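PDB 1VPQ: DUF72 domain-containing protein from Thermotoga maritima, which is of unknown function but adopts a TIM-barrel-like fold whose sulfate-binding pocket probably marks a site for an anionic ligand. Local coordinates for residues M122-F127 and Y199-F204; A153-H158 and V178-P183; S160-E165 and L188-P193. All blocks are in the same frame, centred on the assembly; numbering follows the deposited sequence.

Interaction 1: residues M122-F127 and Y199-F204; sequences MTLAQF and YAYFRF. With SO4 (sulfate ion), chain B.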
loop_
_atom_site.group_PDB
_atom_site.type_symbol
_atom_site.label_atom_id
_atom_site.label_comp_id
_atom_site.label_asym_id
_atom_site.label_seq_id
_atom_site.Cartn_x
_atom_site.Cartn_y
_atom_site.Cartn_z
ATOM N N MET A 122 0.971 -1.970 9.452
ATOM C CA MET A 122 0.231 -0.760 9.078
ATOM C C MET A 122 -1.076 -1.097 8.359
ATOM O O MET A 122 -1.153 -2.081 7.620
ATOM C CB MET A 122 1.104 0.116 8.169
ATOM C CG MET A 122 0.552 1.498 7.808
ATOM S SD MET A 122 0.765 2.761 9.068
ATOM C CE MET A 122 2.525 2.787 9.384
ATOM N N THR A 123 -2.098 -0.272 8.595
ATOM C CA THR A 123 -3.360 -0.358 7.856
ATOM C C THR A 123 -3.462 0.820 6.892
ATOM O O THR A 123 -3.152 1.949 7.248
ATOM C CB THR A 123 -4.577 -0.411 8.804
ATOM O OG1 THR A 123 -4.517 -1.620 9.565
ATOM C CG2 THR A 123 -5.896 -0.397 8.029
ATOM N N LEU A 124 -3.887 0.539 5.664
ATOM C CA LEU A 124 -3.912 1.539 4.601
ATOM C C LEU A 124 -5.334 1.924 4.236
ATOM O O LEU A 124 -6.160 1.059 3.908
ATOM C CB LEU A 124 -3.202 1.014 3.353
ATOM C CG LEU A 124 -3.214 1.916 2.114
ATOM C CD1 LEU A 124 -2.353 3.165 2.316
ATOM C CD2 LEU A 124 -2.758 1.151 0.886
ATOM N N ALA A 125 -5.605 3.226 4.279
ATOM C CA ALA A 125 -6.850 3.776 3.763
ATOM C C ALA A 125 -6.540 4.584 2.518
ATOM O O ALA A 125 -6.041 5.712 2.608
ATOM C CB ALA A 125 -7.528 4.647 4.823
ATOM N N GLN A 126 -6.818 3.993 1.356
ATOM C CA GLN A 126 -6.568 4.639 0.063
ATOM C C GLN A 126 -7.884 5.101 -0.557
ATOM O O GLN A 126 -8.770 4.297 -0.828
ATOM C CB GLN A 126 -5.803 3.696 -0.880
ATOM C CG GLN A 126 -5.720 4.134 -2.348
ATOM C CD GLN A 126 -6.829 3.539 -3.213
ATOM O OE1 GLN A 126 -6.991 2.318 -3.274
ATOM N NE2 GLN A 126 -7.596 4.400 -3.888
ATOM N N PHE A 127 -7.979 6.405 -0.800
ATOM C CA PHE A 127 -9.209 7.037 -1.247
ATOM C C PHE A 127 -9.205 7.299 -2.742
ATOM O O PHE A 127 -8.165 7.608 -3.312
ATOM C CB PHE A 127 -9.402 8.338 -0.482
ATOM C CG PHE A 127 -9.728 8.124 0.960
ATOM C CD1 PHE A 127 -8.717 7.960 1.892
ATOM C CD2 PHE A 127 -11.052 8.050 1.381
ATOM C CE1 PHE A 127 -9.013 7.739 3.221
ATOM C CE2 PHE A 127 -11.358 7.835 2.705
ATOM C CZ PHE A 127 -10.343 7.679 3.630
ATOM N N TYR A 199 6.674 6.992 10.885
ATOM C CA TYR A 199 6.771 5.992 9.830
ATOM C C TYR A 199 6.569 6.653 8.469
ATOM O O TYR A 199 5.818 7.625 8.346
ATOM C CB TYR A 199 5.734 4.881 10.035
ATOM C CG TYR A 199 6.010 4.077 11.277
ATOM C CD1 TYR A 199 6.928 3.036 11.256
ATOM C CD2 TYR A 199 5.386 4.382 12.486
ATOM C CE1 TYR A 199 7.208 2.303 12.406
ATOM C CE2 TYR A 199 5.660 3.654 13.646
ATOM C CZ TYR A 199 6.573 2.615 13.596
ATOM O OH TYR A 199 6.859 1.881 14.729
ATOM N N ALA A 200 7.272 6.142 7.463
ATOM C CA ALA A 200 7.028 6.516 6.062
ATOM C C ALA A 200 6.405 5.341 5.327
ATOM O O ALA A 200 6.659 4.184 5.657
ATOM C CB ALA A 200 8.309 6.936 5.377
ATOM N N TYR A 201 5.591 5.664 4.328
ATOM C CA TYR A 201 4.888 4.681 3.529
ATOM C C TYR A 201 4.892 5.169 2.083
ATOM O O TYR A 201 4.371 6.243 1.805
ATOM C CB TYR A 201 3.457 4.533 4.048
ATOM C CG TYR A 201 2.731 3.251 3.648
ATOM C CD1 TYR A 201 2.421 2.971 2.318
ATOM C CD2 TYR A 201 2.328 2.338 4.614
ATOM C CE1 TYR A 201 1.733 1.805 1.970
ATOM C CE2 TYR A 201 1.648 1.184 4.280
ATOM C CZ TYR A 201 1.345 0.919 2.959
ATOM O OH TYR A 201 0.668 -0.244 2.638
ATOM N N PHE A 202 5.482 4.396 1.172
ATOM C CA PHE A 202 5.523 4.771 -0.246
ATOM C C PHE A 202 4.709 3.808 -1.067
ATOM O O PHE A 202 4.797 2.602 -0.857
ATOM C CB PHE A 202 6.948 4.742 -0.791
ATOM C CG PHE A 202 7.852 5.737 -0.158
ATOM C CD1 PHE A 202 8.337 5.531 1.131
ATOM C CD2 PHE A 202 8.232 6.880 -0.844
ATOM C CE1 PHE A 202 9.185 6.459 1.731
ATOM C CE2 PHE A 202 9.075 7.810 -0.252
ATOM C CZ PHE A 202 9.554 7.596 1.042
ATOM N N ARG A 203 3.950 4.337 -2.025
ATOM C CA ARG A 203 3.260 3.497 -2.997
ATOM C C ARG A 203 3.535 3.973 -4.423
ATOM O O ARG A 203 3.310 5.128 -4.735
ATOM C CB ARG A 203 1.762 3.465 -2.713
ATOM C CG ARG A 203 1.409 2.815 -1.374
ATOM C CD ARG A 203 -0.078 2.544 -1.283
ATOM N NE ARG A 203 -0.479 1.338 -2.006
ATOM C CZ ARG A 203 -1.598 1.202 -2.719
ATOM N NH1 ARG A 203 -2.439 2.209 -2.876
ATOM N NH2 ARG A 203 -1.860 0.047 -3.314
ATOM N N PHE A 204 4.030 3.068 -5.271
ATOM C CA PHE A 204 4.361 3.379 -6.661
ATOM C C PHE A 204 3.432 2.629 -7.606
ATOM O O PHE A 204 3.451 1.404 -7.661
ATOM C CB PHE A 204 5.818 3.012 -6.965
ATOM C CG PHE A 204 6.822 3.610 -5.998
ATOM C CD1 PHE A 204 6.732 4.936 -5.593
ATOM C CD2 PHE A 204 7.874 2.847 -5.518
ATOM C CE1 PHE A 204 7.666 5.480 -4.709
ATOM C CE2 PHE A 204 8.816 3.385 -4.635
ATOM C CZ PHE A 204 8.707 4.699 -4.233
HETATM S S SO4 B . -4.646 1.487 -5.809
HETATM O O1 SO4 B . -4.412 2.782 -5.176
HETATM O O2 SO4 B . -6.043 1.361 -6.206
HETATM O O3 SO4 B . -3.797 1.398 -6.987
HETATM O O4 SO4 B . -4.347 0.424 -4.855
#
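Leu124 lays a methyl group on a charged plane: its CD2 sits 3.5 Å above one face of the Arg203 guanidinium, displaced toward the rim, the two side chains meeting tip to tip. With that face covered by a methyl, the guanidinium meets sulfate (chain B) O4 at its edge, NH2 donating to it over 2.9 Å. NH1 also donates to sulfate O1, 3.1 Å away. The same group is salt-bridged to Glu155 and Glu54, so it has two carboxylate partners besides the sulfate. Gln126 crosses Arg203 at about a right angle, its CG 3.8 Å from Arg203 NH1, while its OE1 turns to Lys84, which is also hydrogen-bonded to the sulfate. Strands 120-126 and 199-204 are not neighbours in the parallel sheet of this TIM-barrel-clan fold; their axes pass 10.4 Å apart at 50°, and side chains alone bridge the interior, without a hydrogen bond between the two segments. Toward the N-terminal ends of the two segments the contact across is apolar. Met122 and Tyr201 slide past each other in opposite directions, Met122 CG lying 3.7 Å from Tyr201 CE2; the phenol OH has its polar partners outside, in Glu54 and Thr82. The bent Met122 chain then brings CE to 3.9 Å from Tyr199 CB.

Interaction 2: residues A153-H158 and V178-P183; sequences AVEFRH and VVVDEP. With SO4 (sulfate ion), chain C; SO4 (sulfate ion), chain B.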
loop_
_atom_site.group_PDB
_atom_site.type_symbol
_atom_site.label_atom_id
_atom_site.label_comp_id
_atom_site.label_asym_id
_atom_site.label_seq_id
_atom_site.Cartn_x
_atom_site.Cartn_y
_atom_site.Cartn_z
ATOM N N ALA A 153 -2.397 4.681 7.958
ATOM C CA ALA A 153 -1.830 5.490 6.879
ATOM C C ALA A 153 -2.894 5.816 5.848
ATOM O O ALA A 153 -3.782 4.996 5.570
ATOM C CB ALA A 153 -0.658 4.777 6.203
ATOM N N VAL A 154 -2.800 7.025 5.289
ATOM C CA VAL A 154 -3.782 7.511 4.309
ATOM C C VAL A 154 -3.120 7.993 3.006
ATOM O O VAL A 154 -2.104 8.703 3.026
ATOM C CB VAL A 154 -4.693 8.640 4.912
ATOM C CG1 VAL A 154 -5.504 9.343 3.814
ATOM C CG2 VAL A 154 -5.648 8.071 5.974
ATOM N N GLU A 155 -3.745 7.602 1.893
ATOM C CA GLU A 155 -3.372 8.013 0.546
ATOM C C GLU A 155 -4.553 8.705 -0.157
ATOM O O GLU A 155 -5.671 8.176 -0.178
ATOM C CB GLU A 155 -2.987 6.773 -0.277
ATOM C CG GLU A 155 -2.423 7.079 -1.661
ATOM C CD GLU A 155 -2.341 5.853 -2.563
ATOM O OE1 GLU A 155 -2.061 4.757 -2.048
ATOM O OE2 GLU A 155 -2.552 5.980 -3.790
ATOM N N PHE A 156 -4.279 9.852 -0.776
ATOM C CA PHE A 156 -5.255 10.572 -1.600
ATOM C C PHE A 156 -4.932 10.452 -3.084
ATOM O O PHE A 156 -3.765 10.355 -3.471
ATOM C CB PHE A 156 -5.279 12.053 -1.241
ATOM C CG PHE A 156 -5.269 12.323 0.225
ATOM C CD1 PHE A 156 -6.439 12.234 0.967
ATOM C CD2 PHE A 156 -4.090 12.684 0.866
ATOM C CE1 PHE A 156 -6.431 12.495 2.348
ATOM C CE2 PHE A 156 -4.070 12.951 2.239
ATOM C CZ PHE A 156 -5.244 12.858 2.978
ATOM N N ARG A 157 -5.980 10.469 -3.904
ATOM C CA ARG A 157 -5.857 10.441 -5.357
ATOM C C ARG A 157 -6.106 11.816 -5.982
ATOM O O ARG A 157 -5.574 12.116 -7.046
ATOM C CB ARG A 157 -6.853 9.445 -5.945
ATOM C CG ARG A 157 -6.661 9.178 -7.440
ATOM C CD ARG A 157 -5.708 8.038 -7.637
ATOM N NE ARG A 157 -6.413 6.760 -7.544
ATOM C CZ ARG A 157 -5.903 5.631 -7.062
ATOM N NH1 ARG A 157 -4.669 5.587 -6.573
ATOM N NH2 ARG A 157 -6.646 4.535 -7.055
ATOM N N HIS A 158 -6.903 12.653 -5.323
ATOM C CA HIS A 158 -7.325 13.927 -5.907
ATOM C C HIS A 158 -6.359 15.065 -5.522
ATOM O O HIS A 158 -5.929 15.156 -4.368
ATOM C CB HIS A 158 -8.763 14.245 -5.462
ATOM C CG HIS A 158 -9.447 15.284 -6.299
ATOM N ND1 HIS A 158 -9.639 16.579 -5.867
ATOM C CD2 HIS A 158 -9.983 15.218 -7.543
ATOM C CE1 HIS A 158 -10.263 17.265 -6.808
ATOM N NE2 HIS A 158 -10.483 16.461 -7.835
ATOM N N VAL A 178 0.898 8.578 3.013
ATOM C CA VAL A 178 1.335 7.729 1.912
ATOM C C VAL A 178 1.945 8.569 0.798
ATOM O O VAL A 178 1.244 9.300 0.098
ATOM C CB VAL A 178 0.183 6.898 1.350
ATOM C CG1 VAL A 178 0.638 6.090 0.133
ATOM C CG2 VAL A 178 -0.339 5.961 2.423
ATOM N N VAL A 179 3.259 8.461 0.642
ATOM C CA VAL A 179 3.969 9.152 -0.435
ATOM C C VAL A 179 3.746 8.348 -1.712
ATOM O O VAL A 179 4.139 7.189 -1.795
ATOM C CB VAL A 179 5.481 9.269 -0.167
ATOM C CG1 VAL A 179 6.174 9.979 -1.336
ATOM C CG2 VAL A 179 5.751 9.994 1.152
ATOM N N VAL A 180 3.126 8.976 -2.704
ATOM C CA VAL A 180 2.687 8.261 -3.898
ATOM C C VAL A 180 3.430 8.718 -5.147
ATOM O O VAL A 180 3.623 9.920 -5.366
ATOM C CB VAL A 180 1.192 8.479 -4.177
ATOM C CG1 VAL A 180 0.737 7.654 -5.382
ATOM C CG2 VAL A 180 0.370 8.118 -2.993
ATOM N N ASP A 181 3.837 7.746 -5.966
ATOM C CA ASP A 181 4.179 8.024 -7.351
ATOM C C ASP A 181 3.106 7.439 -8.274
ATOM O O ASP A 181 2.861 6.230 -8.288
ATOM C CB ASP A 181 5.563 7.512 -7.740
ATOM C CG ASP A 181 6.056 8.145 -9.030
ATOM O OD1 ASP A 181 6.438 9.337 -8.998
ATOM O OD2 ASP A 181 6.026 7.464 -10.078
ATOM N N GLU A 182 2.494 8.344 -9.030
ATOM C CA GLU A 182 1.344 8.104 -9.887
ATOM C C GLU A 182 1.635 8.758 -11.223
ATOM O O GLU A 182 2.593 9.514 -11.331
ATOM C CB GLU A 182 0.127 8.823 -9.293
ATOM C CG GLU A 182 -0.835 7.966 -8.529
ATOM C CD GLU A 182 -1.839 8.789 -7.762
ATOM O OE1 GLU A 182 -2.282 9.837 -8.266
ATOM O OE2 GLU A 182 -2.188 8.396 -6.640
ATOM N N PRO A 183 0.783 8.520 -12.241
ATOM C CA PRO A 183 0.896 9.277 -13.494
ATOM C C PRO A 183 0.956 10.813 -13.319
ATOM O O PRO A 183 0.377 11.371 -12.370
ATOM C CB PRO A 183 -0.359 8.856 -14.258
ATOM C CG PRO A 183 -0.664 7.503 -13.759
ATOM C CD PRO A 183 -0.301 7.526 -12.303
HETATM S S SO4 C . -9.658 5.781 -8.807
HETATM O O1 SO4 C . -9.669 4.549 -8.024
HETATM O O2 SO4 C . -10.732 5.768 -9.784
HETATM O O3 SO4 C . -9.870 6.923 -7.930
HETATM O O4 SO4 C . -8.383 5.933 -9.495
HETATM S S SO4 B . -4.646 1.487 -5.809
HETATM O O1 SO4 B . -4.412 2.782 -5.176
HETATM O O2 SO4 B . -6.043 1.361 -6.206
HETATM O O3 SO4 B . -3.797 1.398 -6.987
HETATM O O4 SO4 B . -4.347 0.424 -4.855
HETATM O O HOH W 1 -1.139 10.630 -0.433
#
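Glu155 has CG anti to the backbone N (chi1 -173°) and an extended chain beyond it, which runs past Val178 toward Glu182, itself extended beyond CG. Arg157 also starts with CG anti to the backbone N but then bends, its chi2 of 90° turning CD aside. Along the straight glutamate chain, Glu155 CB rests 3.6 Å from Val178 CB, and Glu155 CG packs against CG1 of the same valine. At the far end Glu155 and Glu182 approach tip to tip, with OE2 of Glu155 and OE2 of Glu182 only 3.8 Å apart. Two carboxylates so close would probably repel each other, and Arg157 probably offsets this: its NH1 makes a salt bridge to Glu155 OE2 and a long one, 3.7 Å, to Glu182 OE2. Glu155 has its strongest partner in Arg203, through OE1, and His205 NE2 is hydrogen-bonded to its OE2. The edge of the Arg157 guanidinium also serves two sulfates: NE donates to O4 of the chain C ion at 2.9 Å, NH2 points almost straight (175°) at O1 of that ion, and NH1 reaches O1 of the chain B ion. Such anions probably come from the crystallisation liquor, yet their clustering is consistent with an anion-binding pocket. The backbones are joined by Val178 N to Val154 O, 3.0 Å, and by a water between Phe156 N and Val178 O. Strands 152-155 and 176-181 are adjacent and parallel, connected through helix 164-173 as a beta-alpha-beta unit, with strand 120-126 on one flank and 199-204 on the other.

Interaction 3: residues S160-E165 and L188-P193; sequences SWDREE and LFPYRP. With SO4 (sulfate ion), chain D.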
loop_
_atom_site.group_PDB
_atom_site.type_symbol
_atom_site.label_atom_id
_atom_site.label_comp_id
_atom_site.label_asym_id
_atom_site.label_seq_id
_atom_site.Cartn_x
_atom_site.Cartn_y
_atom_site.Cartn_z
ATOM N N SER A 160 -6.759 18.261 -5.009
ATOM C CA SER A 160 -7.274 19.194 -3.997
ATOM C C SER A 160 -6.691 19.000 -2.591
ATOM O O SER A 160 -6.733 19.917 -1.766
ATOM C CB SER A 160 -8.799 19.079 -3.922
ATOM O OG SER A 160 -9.204 17.757 -3.612
ATOM N N TRP A 161 -6.168 17.803 -2.329
ATOM C CA TRP A 161 -5.637 17.443 -1.020
ATOM C C TRP A 161 -4.202 17.915 -0.746
ATOM O O TRP A 161 -3.771 17.909 0.407
ATOM C CB TRP A 161 -5.708 15.922 -0.832
ATOM C CG TRP A 161 -7.094 15.391 -0.597
ATOM C CD1 TRP A 161 -7.888 14.742 -1.497
ATOM C CD2 TRP A 161 -7.838 15.440 0.629
ATOM N NE1 TRP A 161 -9.077 14.401 -0.915
ATOM C CE2 TRP A 161 -9.077 14.820 0.387
ATOM C CE3 TRP A 161 -7.581 15.964 1.905
ATOM C CZ2 TRP A 161 -10.058 14.701 1.369
ATOM C CZ3 TRP A 161 -8.555 15.843 2.884
ATOM C CH2 TRP A 161 -9.780 15.214 2.609
ATOM N N ASP A 162 -3.452 18.298 -1.780
ATOM C CA ASP A 162 -2.038 18.685 -1.587
ATOM C C ASP A 162 -1.899 20.125 -1.095
ATOM O O ASP A 162 -1.418 21.000 -1.822
ATOM C CB ASP A 162 -1.195 18.471 -2.857
ATOM C CG ASP A 162 0.263 18.907 -2.669
ATOM O OD1 ASP A 162 0.844 18.575 -1.623
ATOM O OD2 ASP A 162 0.823 19.595 -3.551
ATOM N N ARG A 163 -2.307 20.348 0.151
ATOM C CA ARG A 163 -2.300 21.675 0.757
ATOM C C ARG A 163 -1.908 21.544 2.229
ATOM O O ARG A 163 -2.012 20.469 2.804
ATOM C CB ARG A 163 -3.675 22.349 0.604
ATOM C CG ARG A 163 -4.850 21.510 1.091
ATOM C CD ARG A 163 -6.188 22.162 0.781
ATOM N NE ARG A 163 -6.352 23.454 1.443
ATOM C CZ ARG A 163 -7.334 24.325 1.201
ATOM N NH1 ARG A 163 -8.277 24.064 0.305
ATOM N NH2 ARG A 163 -7.370 25.472 1.867
ATOM N N GLU A 164 -1.456 22.634 2.832
ATOM C CA GLU A 164 -0.843 22.552 4.157
ATOM C C GLU A 164 -1.786 21.994 5.213
ATOM O O GLU A 164 -1.386 21.191 6.046
ATOM C CB GLU A 164 -0.309 23.918 4.602
ATOM C CG GLU A 164 0.589 23.859 5.845
ATOM C CD GLU A 164 1.685 22.781 5.760
ATOM O OE1 GLU A 164 2.307 22.614 4.680
ATOM O OE2 GLU A 164 1.920 22.096 6.782
ATOM N N GLU A 165 -3.039 22.424 5.164
ATOM C CA GLU A 165 -4.059 21.984 6.115
ATOM C C GLU A 165 -4.132 20.458 6.219
ATOM O O GLU A 165 -4.380 19.916 7.299
ATOM C CB GLU A 165 -5.431 22.545 5.705
ATOM C CG GLU A 165 -5.624 24.046 5.999
ATOM C CD GLU A 165 -5.407 24.959 4.790
ATOM O OE1 GLU A 165 -4.510 24.704 3.947
ATOM O OE2 GLU A 165 -6.148 25.962 4.703
ATOM N N LEU A 188 -4.497 14.426 -10.529
ATOM C CA LEU A 188 -3.951 13.390 -9.648
ATOM C C LEU A 188 -3.028 13.962 -8.583
ATOM O O LEU A 188 -2.437 15.027 -8.763
ATOM C CB LEU A 188 -3.193 12.345 -10.461
ATOM C CG LEU A 188 -4.035 11.513 -11.426
ATOM C CD1 LEU A 188 -3.163 10.499 -12.138
ATOM C CD2 LEU A 188 -5.171 10.824 -10.691
ATOM N N PHE A 189 -2.899 13.237 -7.477
ATOM C CA PHE A 189 -2.122 13.715 -6.345
ATOM C C PHE A 189 -0.633 13.598 -6.681
ATOM O O PHE A 189 -0.190 12.564 -7.190
ATOM C CB PHE A 189 -2.476 12.927 -5.078
ATOM C CG PHE A 189 -1.977 13.561 -3.810
ATOM C CD1 PHE A 189 -0.711 13.278 -3.335
ATOM C CD2 PHE A 189 -2.771 14.438 -3.094
ATOM C CE1 PHE A 189 -0.237 13.869 -2.165
ATOM C CE2 PHE A 189 -2.306 15.021 -1.923
ATOM C CZ PHE A 189 -1.040 14.736 -1.458
ATOM N N PRO A 190 0.146 14.666 -6.413
ATOM C CA PRO A 190 1.570 14.658 -6.767
ATOM C C PRO A 190 2.450 13.845 -5.824
ATOM O O PRO A 190 1.985 13.324 -4.812
ATOM C CB PRO A 190 1.950 16.135 -6.682
ATOM C CG PRO A 190 1.058 16.682 -5.637
ATOM C CD PRO A 190 -0.247 15.942 -5.789
ATOM N N TYR A 191 3.724 13.749 -6.179
ATOM C CA TYR A 191 4.713 13.043 -5.372
ATOM C C TYR A 191 5.222 14.006 -4.332
ATOM O O TYR A 191 5.907 14.955 -4.667
ATOM C CB TYR A 191 5.862 12.559 -6.257
ATOM C CG TYR A 191 7.040 11.969 -5.537
ATOM C CD1 TYR A 191 7.043 10.637 -5.151
ATOM C CD2 TYR A 191 8.174 12.736 -5.273
ATOM C CE1 TYR A 191 8.138 10.086 -4.493
ATOM C CE2 TYR A 191 9.269 12.200 -4.624
ATOM C CZ TYR A 191 9.249 10.874 -4.238
ATOM O OH TYR A 191 10.334 10.328 -3.592
ATOM N N ARG A 192 4.841 13.774 -3.082
ATOM C CA ARG A 192 5.281 14.607 -1.950
ATOM C C ARG A 192 6.056 13.767 -0.932
ATOM O O ARG A 192 5.451 13.054 -0.136
ATOM C CB ARG A 192 4.081 15.281 -1.248
ATOM C CG ARG A 192 3.363 16.407 -2.002
ATOM C CD ARG A 192 4.227 17.008 -3.083
ATOM N NE ARG A 192 3.844 18.336 -3.533
ATOM C CZ ARG A 192 4.207 18.857 -4.700
ATOM N NH1 ARG A 192 4.923 18.150 -5.569
ATOM N NH2 ARG A 192 3.829 20.084 -5.015
ATOM N N PRO A 193 7.400 13.848 -0.947
ATOM C CA PRO A 193 8.164 13.021 -0.028
ATOM C C PRO A 193 8.220 13.691 1.346
ATOM O O PRO A 193 9.158 14.426 1.661
ATOM C CB PRO A 193 9.521 12.898 -0.714
ATOM C CG PRO A 193 9.649 14.119 -1.560
ATOM C CD PRO A 193 8.272 14.685 -1.788
HETATM S S SO4 D . 5.494 15.522 -9.154
HETATM O O1 SO4 D . 4.141 15.018 -9.413
HETATM O O2 SO4 D . 5.458 16.818 -8.466
HETATM O O3 SO4 D . 6.229 14.577 -8.335
HETATM O O4 SO4 D . 6.206 15.641 -10.412
#
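Phe189 opens the contact by directing its ring at the backbone around Trp161 and Asp162. Its chi1 of -166° sets CG anti to the backbone N. Phe189 CE2 lies 3.5 Å from Asp162 N and 3.7 Å from Trp161 CB; the carbonyl carbon of Trp161 meets the ring edge. Pro190 follows, its CD over one face of the Phe189 ring and its CG 3.6 Å from Asp162 OD2. At Tyr191 the backbone N makes weak hydrogen bonds to a sulfate (chain D). Arg192 then crosses Asp162 at about a right angle, their guanidinium and carboxylate planes 77° apart. Its NE donates a weak bond of 3.3 Å to Asp162 OD2, part of a salt bridge, while Asp162 OD1 is held by Tyr167. An alanine in place of Arg192 would probably leave Asp162 OD2 without this charged mate and uncover the Pro190 CG that now lies against the guanidinium. Asp162 itself is the centre of an inverse gamma turn, closed by Arg163 N to Trp161 O. The contact thus ties the turn leading into helix 164-173 to the loop between strands 176-181 and 199-204, with the Trp161 indole packed on helix 135-147 and Tyr167 of helix 164-173 touching both Phe189 and Arg192.

The chemistry of the three contacts differs with their depth in the fold. Interactions 1 and 2 are buried and belong to one sheet: 120-126 neighbours 152-155, and 176-181 neighbours 199-204. Interaction 1 spans non-adjacent strands through side chains, whereas interaction 2 joins adjacent strands with backbone bonding as well. They share a sulfate and are welded by the salt bridge of Arg203 NH1 to Glu155 OE1, 2.7 Å, so charges inside the barrel form a continuous network. Interaction 3, whose centre lies about 17 Å from the centre of the chain, is partly buried and joins loops, with one salt bridge across it, whose hydrogen bond is weak. It adjoins interaction 2 by packing, Phe156 O meeting Phe189 CB, but does not touch interaction 1.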